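Local structure of 3-alpha-hydroxysteroid dehydrogenase (Pseudomonas sp., 2DKN) at residues V186-L191 with S215-V220; G8-I13 with G30-Q35; L125-A130 with H150-G155. The protein probably catalyses the NAD-dependent, reversible oxidation of the 3-alpha-hydroxyl group of steroids to a ketone, as a Rossmann-fold short-chain dehydrogenase. All coordinates share one frame; numbering follows the deposited sequence.

Contact 1. Residues V186-L191 with S215-V220; sequences VETPLL and SEPREV. With NAI (1,4-dihydronicotinamide adenine dinucleotide), chain C.
Val-186 packs against Ser-215, Pro-217 and Val-220, and also meets the carboxamide of the nicotinamide. Its CB lies 3.7 Å from N7N of NAI. From there the two methyls part company. CG1, anti to the backbone N (chi1 -172°), reaches across to Ser-215 O and to Pro-217 CA at 3.7 Å, at the start of helix 217-228. CG2 meets the CG2 methyl of Val-220 at 3.9 Å, the two valines crossing obliquely, and also faces the carboxamide carbon C7N. The backbones join here in a single bridge, where Glu-187 N gives a weak bond to Ser-215 O at 3.1 Å. Nearer the surface, a water donates to both Glu-187 O and Glu-216 OE2, tying the two segments together.

This is the loop after strand 177-183 that, as in other short-chain dehydrogenases, holds the nicotinamide half of the coenzyme. Val-186 N donates to O7N (2.7 Å, 158° at the hydrogen), and N7N donates back to Val-186 O, so both ends of the carboxamide are gripped, which should hold its rotation. Thr-188 OG1, set between the backbone N and the carbonyl carbon (chi1 79°), donates to phosphate oxygen O2N at 2.6 Å and accepts a weak N-cap bond from Leu-190 N, while its CG2 turns to the Pro-217 ring. Leu-190 lies along the coenzyme, CB beside bridging oxygen O3, CD1 3.8 Å from ribose C2D and CD2 near N7N. A glycine here, lacking those methyls, would probably open a gap beside O3, ribose C2D and the carboxamide and leave that side of the coenzyme less firmly held. On the far side, Glu-216 O accepts from Ser-215 OG and Glu-219 N on opposite faces of its plane, and the side-chain oxygen OE1 of Glu-219 bonds Ser-233 of the second subunit.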
loop_
_atom_site.group_PDB
_atom_site.type_symbol
_atom_site.label_atom_id
_atom_site.label_comp_id
_atom_site.label_asym_id
_atom_site.label_seq_id
_atom_site.Cartn_x
_atom_site.Cartn_y
_atom_site.Cartn_z
ATOM N N VAL A 186 9.887 0.415 -12.257
ATOM C CA VAL A 186 10.703 -0.690 -11.797
ATOM C C VAL A 186 11.579 -1.318 -12.902
ATOM O O VAL A 186 11.156 -1.294 -14.044
ATOM C CB VAL A 186 9.763 -1.916 -11.445
ATOM C CG1 VAL A 186 10.543 -3.047 -10.759
ATOM C CG2 VAL A 186 8.526 -1.516 -10.614
ATOM N N GLU A 187 12.824 -1.760 -12.643
ATOM C CA GLU A 187 14.001 -1.563 -13.526
ATOM C C GLU A 187 13.711 -3.044 -13.861
ATOM O O GLU A 187 14.380 -3.959 -13.377
ATOM C CB GLU A 187 15.282 -1.456 -12.714
ATOM C CG GLU A 187 15.505 -0.066 -12.163
ATOM C CD GLU A 187 15.738 0.946 -13.268
ATOM O OE1 GLU A 187 15.701 2.168 -12.980
ATOM O OE2 GLU A 187 15.950 0.523 -14.429
ATOM N N THR A 188 12.729 -3.318 -14.717
ATOM C CA THR A 188 12.736 -4.325 -15.768
ATOM C C THR A 188 12.771 -4.072 -17.278
ATOM O O THR A 188 12.847 -2.935 -17.718
ATOM C CB THR A 188 11.366 -5.031 -15.558
ATOM O OG1 THR A 188 10.330 -4.214 -16.125
ATOM C CG2 THR A 188 11.054 -5.166 -14.040
ATOM N N PRO A 189 12.735 -5.162 -18.075
ATOM C CA PRO A 189 12.686 -4.977 -19.530
ATOM C C PRO A 189 11.507 -4.129 -19.997
ATOM O O PRO A 189 11.620 -3.423 -21.003
ATOM C CB PRO A 189 12.607 -6.417 -20.062
ATOM C CG PRO A 189 13.356 -7.196 -19.038
ATOM C CD PRO A 189 12.846 -6.597 -17.730
ATOM N N LEU A 190 10.398 -4.161 -19.261
ATOM C CA LEU A 190 9.247 -3.343 -19.609
ATOM C C LEU A 190 9.595 -1.851 -19.480
ATOM O O LEU A 190 9.310 -1.052 -20.378
ATOM C CB LEU A 190 8.045 -3.692 -18.720
ATOM C CG LEU A 190 6.684 -3.029 -19.010
ATOM C CD1 LEU A 190 5.530 -3.916 -18.481
ATOM C CD2 LEU A 190 6.562 -1.593 -18.426
ATOM N N LEU A 191 10.173 -1.456 -18.346
ATOM C CA LEU A 191 10.584 -0.056 -18.197
ATOM C C LEU A 191 11.642 0.334 -19.229
ATOM O O LEU A 191 11.610 1.454 -19.773
ATOM C CB LEU A 191 11.121 0.227 -16.804
ATOM C CG LEU A 191 11.607 1.658 -16.536
ATOM C CD1 LEU A 191 10.449 2.632 -16.595
ATOM C CD2 LEU A 191 12.327 1.766 -15.197
ATOM N N SER A 215 12.573 1.103 -8.691
ATOM C CA SER A 215 12.562 -0.057 -7.814
ATOM C C SER A 215 13.373 -1.190 -8.450
ATOM O O SER A 215 13.414 -1.317 -9.675
ATOM C CB SER A 215 11.115 -0.551 -7.632
ATOM O OG SER A 215 11.075 -1.596 -6.671
ATOM N N GLU A 216 13.930 -2.071 -7.618
ATOM C CA GLU A 216 14.430 -3.316 -8.171
ATOM C C GLU A 216 13.220 -4.258 -8.141
ATOM O O GLU A 216 12.353 -4.124 -7.269
ATOM C CB GLU A 216 15.622 -3.869 -7.375
ATOM C CG GLU A 216 16.882 -3.017 -7.555
ATOM C CD GLU A 216 17.306 -2.915 -9.026
ATOM O OE1 GLU A 216 17.508 -1.787 -9.527
ATOM O OE2 GLU A 216 17.394 -3.963 -9.711
ATOM N N PRO A 217 13.117 -5.183 -9.118
ATOM C CA PRO A 217 11.945 -6.062 -9.111
ATOM C C PRO A 217 11.750 -6.782 -7.777
ATOM O O PRO A 217 10.623 -7.018 -7.376
ATOM C CB PRO A 217 12.240 -7.082 -10.220
ATOM C CG PRO A 217 13.350 -6.512 -11.025
ATOM C CD PRO A 217 13.998 -5.399 -10.282
ATOM N N ARG A 218 12.839 -7.163 -7.114
ATOM C CA ARG A 218 12.732 -7.865 -5.841
ATOM C C ARG A 218 12.007 -7.016 -4.778
ATOM O O ARG A 218 11.371 -7.578 -3.886
ATOM C CB ARG A 218 14.124 -8.264 -5.351
ATOM C CG ARG A 218 14.205 -8.726 -3.912
ATOM C CD ARG A 218 13.804 -10.157 -3.722
ATOM N NE ARG A 218 14.255 -10.629 -2.412
ATOM C CZ ARG A 218 15.040 -11.684 -2.220
ATOM N NH1 ARG A 218 15.385 -12.023 -0.981
ATOM N NH2 ARG A 218 15.454 -12.413 -3.257
ATOM N N GLU A 219 12.124 -5.690 -4.853
ATOM C CA GLU A 219 11.474 -4.812 -3.858
ATOM C C GLU A 219 9.949 -4.878 -4.016
ATOM O O GLU A 219 9.192 -4.885 -3.026
ATOM C CB GLU A 219 11.966 -3.367 -3.988
ATOM C CG GLU A 219 13.450 -3.241 -3.715
ATOM C CD GLU A 219 13.932 -1.834 -3.823
ATOM O OE1 GLU A 219 14.079 -1.202 -2.764
ATOM O OE2 GLU A 219 14.173 -1.356 -4.948
ATOM N N VAL A 220 9.493 -4.955 -5.259
ATOM C CA VAL A 220 8.066 -5.171 -5.508
ATOM C C VAL A 220 7.658 -6.577 -5.088
ATOM O O VAL A 220 6.616 -6.756 -4.464
ATOM C CB VAL A 220 7.682 -4.891 -6.968
ATOM C CG1 VAL A 220 6.186 -5.226 -7.199
ATOM C CG2 VAL A 220 7.960 -3.416 -7.296
HETATM P PA NAI C . 8.213 -7.787 -17.730
HETATM O O1A NAI C . 7.953 -7.566 -19.164
HETATM O O2A NAI C . 9.619 -7.978 -17.307
HETATM O O5B NAI C . 7.376 -9.056 -17.222
HETATM C C5B NAI C . 6.046 -9.244 -17.608
HETATM C C4B NAI C . 5.872 -10.723 -17.924
HETATM O O4B NAI C . 4.516 -10.859 -18.308
HETATM C C3B NAI C . 6.744 -11.193 -19.086
HETATM O O3B NAI C . 7.400 -12.410 -18.782
HETATM C C2B NAI C . 5.705 -11.439 -20.166
HETATM O O2B NAI C . 6.055 -12.443 -21.093
HETATM C C1B NAI C . 4.446 -11.772 -19.359
HETATM N N9A NAI C . 3.315 -11.556 -20.272
HETATM C C8A NAI C . 3.009 -10.413 -20.983
HETATM N N7A NAI C . 1.938 -10.695 -21.766
HETATM C C5A NAI C . 1.579 -11.999 -21.582
HETATM C C6A NAI C . 0.583 -12.818 -22.128
HETATM N N6A NAI C . -0.193 -12.431 -23.162
HETATM N N1A NAI C . 0.496 -14.129 -21.701
HETATM C C2A NAI C . 1.370 -14.637 -20.765
HETATM N N3A NAI C . 2.354 -13.838 -20.226
HETATM C C4A NAI C . 2.457 -12.542 -20.643
HETATM O O3 NAI C . 7.515 -6.539 -17.004
HETATM P PN NAI C . 7.376 -6.247 -15.425
HETATM O O1N NAI C . 7.881 -7.355 -14.598
HETATM O O2N NAI C . 7.946 -4.905 -15.210
HETATM O O5D NAI C . 5.779 -6.153 -15.316
HETATM C C5D NAI C . 5.054 -6.963 -14.401
HETATM C C4D NAI C . 3.769 -6.210 -14.083
HETATM O O4D NAI C . 4.124 -5.003 -13.417
HETATM C C3D NAI C . 2.980 -5.800 -15.324
HETATM O O3D NAI C . 1.598 -5.974 -15.032
HETATM C C2D NAI C . 3.246 -4.299 -15.423
HETATM O O2D NAI C . 2.162 -3.626 -16.001
HETATM C C1D NAI C . 3.395 -3.921 -13.956
HETATM N N1N NAI C . 4.119 -2.637 -13.751
HETATM C C2N NAI C . 5.412 -2.509 -14.176
HETATM C C3N NAI C . 6.085 -1.314 -13.976
HETATM C C7N NAI C . 7.530 -1.187 -14.388
HETATM O O7N NAI C . 8.072 0.084 -14.287
HETATM N N7N NAI C . 8.242 -2.247 -14.814
HETATM C C4N NAI C . 5.445 -0.238 -13.330
HETATM C C5N NAI C . 4.123 -0.404 -12.863
HETATM C C6N NAI C . 3.480 -1.613 -13.090
HETATM O O HOH W 1 17.076 -4.752 -12.414
#

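Contact 2. Residues G8-I13 with G30-Q35. With NAI (1,4-dihydronicotinamide adenine dinucleotide), chain C.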
loop_
_atom_site.group_PDB
_atom_site.type_symbol
_atom_site.label_atom_id
_atom_site.label_comp_id
_atom_site.label_asym_id
_atom_site.label_seq_id
_atom_site.Cartn_x
_atom_site.Cartn_y
_atom_site.Cartn_z
ATOM N N GLY A 8 3.175 -14.234 -15.466
ATOM C CA GLY A 8 4.311 -13.362 -15.779
ATOM C C GLY A 8 5.615 -13.735 -15.070
ATOM O O GLY A 8 6.469 -12.887 -14.831
ATOM N N SER A 9 5.766 -15.015 -14.763
ATOM C CA SER A 9 6.887 -15.516 -13.983
ATOM C C SER A 9 8.235 -15.522 -14.724
ATOM O O SER A 9 9.268 -15.777 -14.097
ATOM C CB SER A 9 6.600 -16.955 -13.529
ATOM O OG SER A 9 6.335 -17.783 -14.652
ATOM N N ALA A 10 8.233 -15.293 -16.042
ATOM C CA ALA A 10 9.470 -15.500 -16.835
ATOM C C ALA A 10 10.384 -14.283 -16.849
ATOM O O ALA A 10 11.526 -14.367 -17.322
ATOM C CB ALA A 10 9.120 -15.906 -18.301
ATOM N N SER A 11 9.902 -13.155 -16.333
ATOM C CA SER A 11 10.634 -11.889 -16.432
ATOM C C SER A 11 10.304 -10.947 -15.287
ATOM O O SER A 11 9.273 -11.097 -14.633
ATOM C CB SER A 11 10.310 -11.206 -17.776
ATOM O OG SER A 11 11.089 -10.029 -18.003
ATOM N N GLY A 12 11.135 -9.915 -15.140
ATOM C CA GLY A 12 10.851 -8.797 -14.247
ATOM C C GLY A 12 10.367 -9.133 -12.855
ATOM O O GLY A 12 10.991 -9.940 -12.164
ATOM N N ILE A 13 9.265 -8.497 -12.454
ATOM C CA ILE A 13 8.684 -8.649 -11.107
ATOM C C ILE A 13 8.263 -10.095 -10.818
ATOM O O ILE A 13 8.532 -10.619 -9.748
ATOM C CB ILE A 13 7.472 -7.711 -10.889
ATOM C CG1 ILE A 13 7.907 -6.252 -11.029
ATOM C CG2 ILE A 13 6.808 -7.975 -9.511
ATOM C CD1 ILE A 13 6.746 -5.281 -11.187
ATOM N N GLY A 30 4.600 -21.379 -12.377
ATOM C CA GLY A 30 4.785 -20.188 -13.215
ATOM C C GLY A 30 3.973 -20.277 -14.499
ATOM O O GLY A 30 3.901 -21.340 -15.112
ATOM N N ILE A 31 3.346 -19.162 -14.892
ATOM C CA ILE A 31 2.602 -19.094 -16.150
ATOM C C ILE A 31 3.143 -17.906 -16.949
ATOM O O ILE A 31 3.245 -16.794 -16.422
ATOM C CB ILE A 31 1.077 -18.859 -15.918
ATOM C CG1 ILE A 31 0.473 -19.913 -14.968
ATOM C CG2 ILE A 31 0.310 -18.785 -17.266
ATOM C CD1 ILE A 31 0.411 -19.449 -13.521
ATOM N N ASP A 32 3.533 -18.136 -18.201
ATOM C CA ASP A 32 4.018 -17.033 -19.020
ATOM C C ASP A 32 3.849 -17.453 -20.488
ATOM O O ASP A 32 3.389 -18.555 -20.747
ATOM C CB ASP A 32 5.477 -16.746 -18.703
ATOM C CG ASP A 32 5.855 -15.290 -18.946
ATOM O OD1 ASP A 32 6.129 -14.568 -17.958
ATOM O OD2 ASP A 32 5.879 -14.864 -20.125
ATOM N N ARG A 33 4.221 -16.578 -21.416
ATOM C CA ARG A 33 4.145 -16.912 -22.860
ATOM C C ARG A 33 5.061 -18.071 -23.200
ATOM O O ARG A 33 4.765 -18.873 -24.092
ATOM C CB ARG A 33 4.530 -15.700 -23.720
ATOM C CG ARG A 33 3.476 -14.577 -23.702
ATOM C CD ARG A 33 3.971 -13.375 -24.488
ATOM N NE ARG A 33 5.121 -12.728 -23.847
ATOM C CZ ARG A 33 5.945 -11.881 -24.457
ATOM N NH1 ARG A 33 6.951 -11.323 -23.775
ATOM N NH2 ARG A 33 5.780 -11.608 -25.757
ATOM N N GLY A 34 6.181 -18.130 -22.493
ATOM C CA GLY A 34 7.178 -19.165 -22.687
ATOM C C GLY A 34 8.071 -19.166 -21.468
ATOM O O GLY A 34 7.926 -18.292 -20.575
ATOM N N GLN A 35 9.006 -20.125 -21.428
ATOM C CA GLN A 35 9.974 -20.228 -20.332
ATOM C C GLN A 35 9.277 -20.263 -18.973
ATOM O O GLN A 35 9.619 -19.495 -18.066
ATOM C CB GLN A 35 10.949 -19.050 -20.364
ATOM C CG GLN A 35 11.918 -19.061 -21.571
ATOM C CD GLN A 35 12.865 -17.863 -21.571
ATOM O OE1 GLN A 35 14.078 -18.013 -21.766
ATOM N NE2 GLN A 35 12.326 -16.676 -21.320
HETATM P PA NAI C . 8.213 -7.787 -17.730
HETATM O O1A NAI C . 7.953 -7.566 -19.164
HETATM O O2A NAI C . 9.619 -7.978 -17.307
HETATM O O5B NAI C . 7.376 -9.056 -17.222
HETATM C C5B NAI C . 6.046 -9.244 -17.608
HETATM C C4B NAI C . 5.872 -10.723 -17.924
HETATM O O4B NAI C . 4.516 -10.859 -18.308
HETATM C C3B NAI C . 6.744 -11.193 -19.086
HETATM O O3B NAI C . 7.400 -12.410 -18.782
HETATM C C2B NAI C . 5.705 -11.439 -20.166
HETATM O O2B NAI C . 6.055 -12.443 -21.093
HETATM C C1B NAI C . 4.446 -11.772 -19.359
HETATM N N9A NAI C . 3.315 -11.556 -20.272
HETATM C C8A NAI C . 3.009 -10.413 -20.983
HETATM N N7A NAI C . 1.938 -10.695 -21.766
HETATM C C5A NAI C . 1.579 -11.999 -21.582
HETATM C C6A NAI C . 0.583 -12.818 -22.128
HETATM N N6A NAI C . -0.193 -12.431 -23.162
HETATM N N1A NAI C . 0.496 -14.129 -21.701
HETATM C C2A NAI C . 1.370 -14.637 -20.765
HETATM N N3A NAI C . 2.354 -13.838 -20.226
HETATM C C4A NAI C . 2.457 -12.542 -20.643
HETATM O O3 NAI C . 7.515 -6.539 -17.004
HETATM P PN NAI C . 7.376 -6.247 -15.425
HETATM O O1N NAI C . 7.881 -7.355 -14.598
HETATM O O2N NAI C . 7.946 -4.905 -15.210
HETATM O O5D NAI C . 5.779 -6.153 -15.316
HETATM C C5D NAI C . 5.054 -6.963 -14.401
HETATM C C4D NAI C . 3.769 -6.210 -14.083
HETATM O O4D NAI C . 4.124 -5.003 -13.417
HETATM C C3D NAI C . 2.980 -5.800 -15.324
HETATM O O3D NAI C . 1.598 -5.974 -15.032
HETATM C C2D NAI C . 3.246 -4.299 -15.423
HETATM O O2D NAI C . 2.162 -3.626 -16.001
HETATM C C1D NAI C . 3.395 -3.921 -13.956
HETATM N N1N NAI C . 4.119 -2.637 -13.751
HETATM C C2N NAI C . 5.412 -2.509 -14.176
HETATM C C3N NAI C . 6.085 -1.314 -13.976
HETATM C C7N NAI C . 7.530 -1.187 -14.388
HETATM O O7N NAI C . 8.072 0.084 -14.287
HETATM N N7N NAI C . 8.242 -2.247 -14.814
HETATM C C4N NAI C . 5.445 -0.238 -13.330
HETATM C C5N NAI C . 4.123 -0.404 -12.863
HETATM C C6N NAI C . 3.480 -1.613 -13.090
HETATM O O HOH W 2 8.723 -18.810 -15.469
#
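The glycine-rich coenzyme loop of the Rossmann fold meets the acidic end of strand 27-32 here, with Ala-10 N donating to Asp-32 OD1 at 2.9 Å. That N-H arrives from above the carboxylate plane, 45° out of it, and the Ala-10 methyl packs beside the same oxygen. With CG anti to its backbone N (chi1 -152°), Asp-32 presents its carboxylate to the adenosine ribose: O3B of NAI donates to OD1 and O2B donates to OD2, each at 2.6 Å. An acidic residue holding both ribose hydroxyls is the usual mark of an NAD-type enzyme. Arg-33 adds NE and NH1 to O2B, which sits at the edge of the guanidinium, in its plane; NE is 2.9 Å away. Arg-33 N in turn donates to Asp-32 OD2 and steadies it.

Gly-8 N bonds to Ile-31 O at 2.7 Å. Ser-9 OG rests 3.2 Å from Gly-30 CA, leaving no room for a side chain there, and shares a water with Gln-35 O. Farther along the loop, Ser-11 OG and Ile-13 N each bond a phosphate oxygen of NAI, and Gly-12 passes so close to O1N that a CB would clash.

Strand 27-32 runs between strands 3-7 and 38-39 of the parallel sheet; Ile-31 packs on helix 45-59, and Ile-13, in helix 12-23, on helix 217-228.

Contact 3. Residues L125-A130 with H150-G155. With NAI (1,4-dihydronicotinamide adenine dinucleotide), chain C.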
loop_
_atom_site.group_PDB
_atom_site.type_symbol
_atom_site.label_atom_id
_atom_site.label_comp_id
_atom_site.label_asym_id
_atom_site.label_seq_id
_atom_site.Cartn_x
_atom_site.Cartn_y
_atom_site.Cartn_z
ATOM N N LEU A 125 -12.445 7.110 -18.916
ATOM C CA LEU A 125 -12.254 6.493 -20.226
ATOM C C LEU A 125 -13.370 5.482 -20.505
ATOM O O LEU A 125 -13.648 4.623 -19.673
ATOM C CB LEU A 125 -10.884 5.781 -20.292
ATOM C CG LEU A 125 -9.619 6.648 -20.237
ATOM C CD1 LEU A 125 -8.372 5.798 -19.917
ATOM C CD2 LEU A 125 -9.427 7.458 -21.537
ATOM N N PRO A 126 -14.033 5.587 -21.671
ATOM C CA PRO A 126 -15.112 4.635 -21.972
ATOM C C PRO A 126 -14.714 3.165 -21.839
ATOM O O PRO A 126 -15.506 2.344 -21.367
ATOM C CB PRO A 126 -15.484 4.976 -23.423
ATOM C CG PRO A 126 -15.198 6.475 -23.500
ATOM C CD PRO A 126 -13.878 6.599 -22.735
ATOM N N MET A 127 -13.490 2.838 -22.232
ATOM C CA MET A 127 -13.046 1.445 -22.198
ATOM C C MET A 127 -13.114 0.870 -20.788
ATOM O O MET A 127 -13.324 -0.337 -20.621
ATOM C CB MET A 127 -11.646 1.311 -22.776
ATOM C CG MET A 127 -10.612 2.076 -21.987
ATOM S SD MET A 127 -8.931 1.717 -22.559
ATOM C CE MET A 127 -8.630 3.152 -23.585
ATOM N N VAL A 128 -12.947 1.724 -19.774
ATOM C CA VAL A 128 -13.035 1.299 -18.381
ATOM C C VAL A 128 -14.399 0.696 -18.031
ATOM O O VAL A 128 -14.483 -0.351 -17.405
ATOM C CB VAL A 128 -12.680 2.461 -17.412
ATOM C CG1 VAL A 128 -13.065 2.114 -15.976
ATOM C CG2 VAL A 128 -11.206 2.749 -17.531
ATOM N N GLU A 129 -15.470 1.346 -18.458
ATOM C CA GLU A 129 -16.809 0.813 -18.221
ATOM C C GLU A 129 -17.009 -0.570 -18.863
ATOM O O GLU A 129 -17.599 -1.471 -18.278
ATOM C CB GLU A 129 -17.833 1.790 -18.790
ATOM C CG GLU A 129 -17.811 3.148 -18.110
ATOM C CD GLU A 129 -18.853 4.080 -18.725
ATOM O OE1 GLU A 129 -19.778 3.546 -19.378
ATOM O OE2 GLU A 129 -18.739 5.331 -18.578
ATOM N N ALA A 130 -16.493 -0.730 -20.073
ATOM C CA ALA A 130 -16.610 -2.004 -20.773
ATOM C C ALA A 130 -15.809 -3.096 -20.084
ATOM O O ALA A 130 -16.227 -4.243 -20.003
ATOM C CB ALA A 130 -16.170 -1.835 -22.223
ATOM N N HIS A 150 -0.873 4.322 -24.147
ATOM C CA HIS A 150 -0.779 4.801 -22.767
ATOM C C HIS A 150 -2.143 4.944 -22.095
ATOM O O HIS A 150 -2.242 4.827 -20.878
ATOM C CB HIS A 150 0.068 6.080 -22.636
ATOM C CG HIS A 150 -0.682 7.357 -22.868
ATOM N ND1 HIS A 150 -0.817 7.927 -24.118
ATOM C CD2 HIS A 150 -1.279 8.215 -21.999
ATOM C CE1 HIS A 150 -1.502 9.055 -24.016
ATOM N NE2 HIS A 150 -1.795 9.253 -22.742
ATOM N N LEU A 151 -3.171 5.233 -22.888
ATOM C CA LEU A 151 -4.527 5.372 -22.373
ATOM C C LEU A 151 -5.088 4.001 -22.098
ATOM O O LEU A 151 -5.791 3.812 -21.112
ATOM C CB LEU A 151 -5.437 6.111 -23.343
ATOM C CG LEU A 151 -5.013 7.580 -23.479
ATOM C CD1 LEU A 151 -5.758 8.279 -24.620
ATOM C CD2 LEU A 151 -5.205 8.301 -22.178
ATOM N N ALA A 152 -4.774 3.038 -22.962
ATOM C CA ALA A 152 -5.170 1.657 -22.692
ATOM C C ALA A 152 -4.440 1.113 -21.465
ATOM O O ALA A 152 -5.005 0.319 -20.705
ATOM C CB ALA A 152 -4.900 0.761 -23.904
ATOM N N TYR A 153 -3.184 1.508 -21.294
ATOM C CA TYR A 153 -2.426 1.104 -20.113
ATOM C C TYR A 153 -3.026 1.655 -18.806
ATOM O O TYR A 153 -3.328 0.897 -17.868
ATOM C CB TYR A 153 -0.954 1.517 -20.263
ATOM C CG TYR A 153 -0.086 0.986 -19.155
ATOM C CD1 TYR A 153 0.228 -0.356 -19.116
ATOM C CD2 TYR A 153 0.441 1.818 -18.157
ATOM C CE1 TYR A 153 1.017 -0.891 -18.120
ATOM C CE2 TYR A 153 1.260 1.268 -17.127
ATOM C CZ TYR A 153 1.516 -0.089 -17.127
ATOM O OH TYR A 153 2.322 -0.727 -16.168
ATOM N N ALA A 154 -3.222 2.969 -18.747
ATOM C CA ALA A 154 -3.851 3.589 -17.585
ATOM C C ALA A 154 -5.265 3.062 -17.384
ATOM O O ALA A 154 -5.656 2.778 -16.262
ATOM C CB ALA A 154 -3.890 5.112 -17.719
ATOM N N GLY A 155 -6.025 2.926 -18.470
ATOM C CA GLY A 155 -7.417 2.469 -18.370
ATOM C C GLY A 155 -7.456 1.054 -17.809
ATOM O O GLY A 155 -8.247 0.753 -16.934
HETATM P PA NAI C . 8.213 -7.787 -17.730
HETATM O O1A NAI C . 7.953 -7.566 -19.164
HETATM O O2A NAI C . 9.619 -7.978 -17.307
HETATM O O5B NAI C . 7.376 -9.056 -17.222
HETATM C C5B NAI C . 6.046 -9.244 -17.608
HETATM C C4B NAI C . 5.872 -10.723 -17.924
HETATM O O4B NAI C . 4.516 -10.859 -18.308
HETATM C C3B NAI C . 6.744 -11.193 -19.086
HETATM O O3B NAI C . 7.400 -12.410 -18.782
HETATM C C2B NAI C . 5.705 -11.439 -20.166
HETATM O O2B NAI C . 6.055 -12.443 -21.093
HETATM C C1B NAI C . 4.446 -11.772 -19.359
HETATM N N9A NAI C . 3.315 -11.556 -20.272
HETATM C C8A NAI C . 3.009 -10.413 -20.983
HETATM N N7A NAI C . 1.938 -10.695 -21.766
HETATM C C5A NAI C . 1.579 -11.999 -21.582
HETATM C C6A NAI C . 0.583 -12.818 -22.128
HETATM N N6A NAI C . -0.193 -12.431 -23.162
HETATM N N1A NAI C . 0.496 -14.129 -21.701
HETATM C C2A NAI C . 1.370 -14.637 -20.765
HETATM N N3A NAI C . 2.354 -13.838 -20.226
HETATM C C4A NAI C . 2.457 -12.542 -20.643
HETATM O O3 NAI C . 7.515 -6.539 -17.004
HETATM P PN NAI C . 7.376 -6.247 -15.425
HETATM O O1N NAI C . 7.881 -7.355 -14.598
HETATM O O2N NAI C . 7.946 -4.905 -15.210
HETATM O O5D NAI C . 5.779 -6.153 -15.316
HETATM C C5D NAI C . 5.054 -6.963 -14.401
HETATM C C4D NAI C . 3.769 -6.210 -14.083
HETATM O O4D NAI C . 4.124 -5.003 -13.417
HETATM C C3D NAI C . 2.980 -5.800 -15.324
HETATM O O3D NAI C . 1.598 -5.974 -15.032
HETATM C C2D NAI C . 3.246 -4.299 -15.423
HETATM O O2D NAI C . 2.162 -3.626 -16.001
HETATM C C1D NAI C . 3.395 -3.921 -13.956
HETATM N N1N NAI C . 4.119 -2.637 -13.751
HETATM C C2N NAI C . 5.412 -2.509 -14.176
HETATM C C3N NAI C . 6.085 -1.314 -13.976
HETATM C C7N NAI C . 7.530 -1.187 -14.388
HETATM O O7N NAI C . 8.072 0.084 -14.287
HETATM N N7N NAI C . 8.242 -2.247 -14.814
HETATM C C4N NAI C . 5.445 -0.238 -13.330
HETATM C C5N NAI C . 4.123 -0.404 -12.863
HETATM C C6N NAI C . 3.480 -1.613 -13.090
#
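Leu-125 and Met-127 reach across to Leu-151, Ala-152 and Gly-155, wholly by van der Waals contact. Among the apolar side chains, Leu-125 CD2 comes within 4.4 Å of Leu-151 CD2, and Met-127 lays its sulfur and methyl over the turn of Leu-151 and Ala-152, SD lying 3.8 Å from Ala-152 CA. Met-127 CG stands between the backbone N and the carbonyl carbon (chi1 62°), and a bend at chi3 brings CE beside Leu-151 O.

Methyls also rest on backbone. Leu-125 CD1 sits 3.5 Å from Leu-151 O, an oxygen already bonded by Gly-155 N, and 3.8 Å from Gly-155 CA; Val-128 CG2 meets Gly-155 O at 3.6 Å. A CB on Gly-155 would crowd Met-127 SD and Leu-125 CD1, so the glycine probably allows the fit; the axes of segments 126-130 and 150-155 come within 9.8 Å and cross at -43°.

From helix 149-166, Tyr-153 OH hydrogen-bonds O2D of NAI (2.9 Å), which lies at the ring edge, in its plane. Tyr-153 and Lys-157 fit the family's Tyr-x-x-x-Lys motif, consistent with a catalytic role.

Gln-146 of helix 136-146 borders the contact, and helix 79-102 backs it through Val-83 against Met-127 and Val-82 against Ala-152.

In the fold
Along the chain the three contacts come in series: contact 2, then contact 3, then contact 1, and all three touch the same NADH. Contacts 1 and 2 have centres about 14 Å apart and pack directly on each other, Thr-188 CG2 lying 3.6 Å from Gly-12 CA, and both loops bond the diphosphate there. Contact 3 stands apart, its centre about 24 Å from contact 1 and 25 Å from contact 2, and reaches the coenzyme through helix 149-166. Around the parallel sheet, contact 2 binds the adenosine ribose and contact 1 the nicotinamide, while contact 3 packs on the back of helix 149-166, which carries the probable catalytic tyrosine.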